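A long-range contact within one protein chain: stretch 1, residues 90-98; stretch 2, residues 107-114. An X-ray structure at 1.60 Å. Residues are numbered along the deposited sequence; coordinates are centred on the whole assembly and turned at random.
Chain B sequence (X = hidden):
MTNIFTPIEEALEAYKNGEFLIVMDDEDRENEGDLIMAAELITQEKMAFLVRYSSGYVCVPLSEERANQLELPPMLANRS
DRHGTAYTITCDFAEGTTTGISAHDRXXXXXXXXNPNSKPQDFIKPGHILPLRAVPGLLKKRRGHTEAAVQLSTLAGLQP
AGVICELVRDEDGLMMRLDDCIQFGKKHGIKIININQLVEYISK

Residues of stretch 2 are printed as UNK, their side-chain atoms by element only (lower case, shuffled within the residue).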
# COMPACT_ATOMS: atom_id res chain seq x y z
N THR B 90 1.70 -11.44 3.47
CA THR B 90 2.43 -10.66 2.48
C THR B 90 3.79 -11.29 2.21
O THR B 90 4.25 -12.14 2.97
CB THR B 90 2.63 -9.22 2.95
OG1 THR B 90 3.30 -9.22 4.22
CG2 THR B 90 1.29 -8.52 3.08
N CYS B 91 4.44 -10.87 1.13
CA CYS B 91 5.73 -11.44 0.77
C CYS B 91 6.58 -10.57 -0.15
O CYS B 91 6.08 -9.64 -0.80
CB CYS B 91 5.52 -12.80 0.09
SG CYS B 91 4.75 -12.65 -1.56
N ASP B 92 7.87 -10.89 -0.18
CA ASP B 92 8.88 -10.23 -1.01
C ASP B 92 9.72 -11.35 -1.62
O ASP B 92 10.03 -12.33 -0.94
CB ASP B 92 9.83 -9.37 -0.18
CG ASP B 92 9.23 -8.05 0.25
OD1 ASP B 92 9.68 -7.53 1.29
OD2 ASP B 92 8.34 -7.53 -0.45
N PHE B 93 10.08 -11.22 -2.89
CA PHE B 93 10.93 -12.22 -3.52
C PHE B 93 12.30 -11.91 -2.92
O PHE B 93 12.76 -10.77 -2.97
CB PHE B 93 10.97 -12.02 -5.03
CG PHE B 93 11.68 -13.11 -5.77
CD1 PHE B 93 11.18 -14.41 -5.77
CD2 PHE B 93 12.84 -12.84 -6.49
CE1 PHE B 93 11.82 -15.42 -6.48
CE2 PHE B 93 13.48 -13.84 -7.21
CZ PHE B 93 12.97 -15.14 -7.20
N ALA B 94 12.95 -12.92 -2.35
CA ALA B 94 14.24 -12.74 -1.71
C ALA B 94 15.38 -12.24 -2.59
O ALA B 94 15.89 -11.14 -2.38
CB ALA B 94 14.66 -14.05 -1.04
N GLU B 95 15.77 -13.03 -3.58
CA GLU B 95 16.88 -12.65 -4.44
C GLU B 95 16.57 -11.54 -5.44
O GLU B 95 15.72 -11.68 -6.31
CB GLU B 95 17.41 -13.89 -5.17
CG GLU B 95 18.57 -13.63 -6.13
CD GLU B 95 19.17 -14.91 -6.68
OE1 GLU B 95 20.00 -15.52 -5.98
OE2 GLU B 95 18.80 -15.31 -7.80
N GLY B 96 17.29 -10.44 -5.30
CA GLY B 96 17.08 -9.32 -6.20
C GLY B 96 16.42 -8.13 -5.55
O GLY B 96 16.33 -7.07 -6.16
N THR B 97 15.93 -8.30 -4.32
CA THR B 97 15.30 -7.17 -3.63
C THR B 97 16.08 -6.76 -2.39
O THR B 97 16.89 -7.52 -1.86
CB THR B 97 13.85 -7.48 -3.17
OG1 THR B 97 13.86 -8.53 -2.20
CG2 THR B 97 12.98 -7.86 -4.35
N THR B 98 15.81 -5.54 -1.95
CA THR B 98 16.44 -4.99 -0.76
C THR B 98 15.36 -4.50 0.20
O THR B 98 15.00 -5.20 1.15
CB THR B 98 17.39 -3.82 -1.11
OG1 THR B 98 16.71 -2.88 -1.95
CG2 THR B 98 18.63 -4.34 -1.83
N UNK B 107 7.79 -5.00 -8.38
CA UNK B 107 7.57 -5.55 -9.71
C UNK B 107 8.21 -6.93 -9.81
O UNK B 107 7.62 -7.86 -10.35
c UNK B 107 8.16 -4.62 -10.77
N UNK B 108 9.42 -7.06 -9.27
CA UNK B 108 10.14 -8.34 -9.29
C UNK B 108 9.37 -9.39 -8.52
O UNK B 108 9.23 -10.53 -8.96
c UNK B 108 12.56 -10.19 -9.82
c UNK B 108 11.55 -8.18 -8.70
c UNK B 108 13.81 -9.00 -8.01
c UNK B 108 12.43 -9.42 -8.51
N UNK B 109 8.86 -9.02 -7.35
CA UNK B 109 8.10 -9.96 -6.54
C UNK B 109 6.84 -10.40 -7.28
O UNK B 109 6.48 -11.58 -7.29
c UNK B 109 6.79 -10.26 -4.41
o UNK B 109 8.91 -9.11 -4.42
c UNK B 109 7.72 -9.34 -5.19
N UNK B 110 6.17 -9.44 -7.92
CA UNK B 110 4.95 -9.74 -8.65
C UNK B 110 5.21 -10.72 -9.81
O UNK B 110 4.47 -11.68 -9.99
c UNK B 110 4.30 -8.45 -9.19
c UNK B 110 3.04 -8.76 -9.98
o UNK B 110 3.96 -7.61 -8.08
N UNK B 111 6.27 -10.48 -10.58
CA UNK B 111 6.59 -11.36 -11.69
C UNK B 111 6.96 -12.74 -11.16
O UNK B 111 6.62 -13.77 -11.76
n UNK B 111 9.75 -6.96 -12.95
n UNK B 111 9.88 -9.13 -13.74
n UNK B 111 11.67 -8.18 -12.64
c UNK B 111 7.47 -9.46 -13.21
c UNK B 111 8.52 -9.15 -14.28
c UNK B 111 10.43 -8.09 -13.11
c UNK B 111 7.76 -10.79 -12.52
N UNK B 112 7.64 -12.76 -10.02
CA UNK B 112 8.06 -14.02 -9.40
C UNK B 112 6.87 -14.84 -8.93
O UNK B 112 6.90 -16.07 -8.98
o UNK B 112 10.18 -13.08 -8.71
c UNK B 112 9.01 -13.73 -8.24
N UNK B 113 5.81 -14.18 -8.47
CA UNK B 113 4.64 -14.94 -8.03
C UNK B 113 3.99 -15.61 -9.23
O UNK B 113 3.36 -16.66 -9.10
c UNK B 113 4.00 -14.65 -4.91
c UNK B 113 4.12 -13.52 -5.94
c UNK B 113 3.65 -14.02 -7.31
c UNK B 113 3.32 -12.31 -5.51
N UNK B 114 4.14 -15.02 -10.41
CA UNK B 114 3.55 -15.60 -11.61
C UNK B 114 4.44 -16.70 -12.21
O UNK B 114 3.93 -17.63 -12.82
c UNK B 114 3.28 -14.52 -12.64
O HOH W 1 8.54 -6.79 -3.11

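Position 107 carries a single side-chain carbon, which is out of reach of stretch 1; one carbon alone is the mark of alanine. Ala107 lies in a helix that began earlier in the chain; its carbonyl O accepts the backbone N of position 111 at 3.0 Å. The site is buried, and alanine is a residue that favours helices.

Position 108 has four carbons and no heteroatom, forked at the second, and its CA-to-CB bond points toward stretch 1. The carbon at the fork lies 4.0 Å from Phe93 CD2, while one end carbon reaches the turn that follows the strand, 3.7 Å from Gly96 O and 3.9 Å from Thr97 CG2. This is leucine. A forked, purely apolar side chain suits a place between an aromatic ring and a type II turn. Gly96 complements it: an ideal CB there would come within 2.6 Å of Leu108 CD2, a clash, and the backbone angles of Gly96 by themselves already call for glycine.

At position 109 the first carbon bears one oxygen and one carbon. The oxygen stands 2.9 Å from Phe93 N, and the terminal carbon is 3.7 Å from Cys91 O. The branched pattern identifies threonine. Thr109 OG1 accepts a nearly straight hydrogen bond from Phe93 N, with an angle of 170° at the hydrogen, and it also hydrogen-bonds a water, 2.7 Å from the water O. The O of that water donates to Asp92 OD2 over 2.8 Å. The methyl CG2 packs beside Cys91, so the one residue offers a polar and an apolar surface to the strand.

Position 110 repeats the pattern of one carbon carrying an oxygen and a carbon, but its CA-to-CB bond points away and it touches nothing on stretch 1. It is again threonine. The hydroxyl of Thr110 suits this buried site because a hydrogen bond to a residue adjoining the stretch satisfies it.

Position 111 shows three carbons, a nitrogen, and a carbon carrying two more nitrogens, all out of reach of stretch 1: the guanidinium of arginine. The long polar chain of Arg111 suits a partly exposed site, and its NH1 is hydrogen-bonded elsewhere in the structure.

Position 112 has one carbon followed by one oxygen. The oxygen lies over a face of the Phe93 ring, 3.3 Å from Phe93 CG, and CB sits 3.8 Å from the ring centroid in a CH-pi contact. This is serine. Ser112 OG donates to Leu108 O at 2.7 Å, satisfying the hydroxyl within the helix, and this short side chain lets the ring lie close to the helix.

Position 113 has four carbons forked at the second. The side chain starts sideways, but its end comes nearer, placing one end carbon 4.0 Å from Cys91 SG. It is another leucine, and the apolar side chain of Leu113 is well matched to the sulfur.

Position 114 has one carbon, out of reach of stretch 1: alanine. Ala114 is a small apolar, helix-favouring residue at a buried site.

The strand and helix cross at 90°, their axes approaching to 7.0 Å. Thr109 ties the helix to the strand through its hydrogen bond from Phe93 N, while apolar packing by Leu108 and Leu113 and the CH-pi contact of Ser112 complete the contact.

Stretch 2 107-114: ALTTRSLA
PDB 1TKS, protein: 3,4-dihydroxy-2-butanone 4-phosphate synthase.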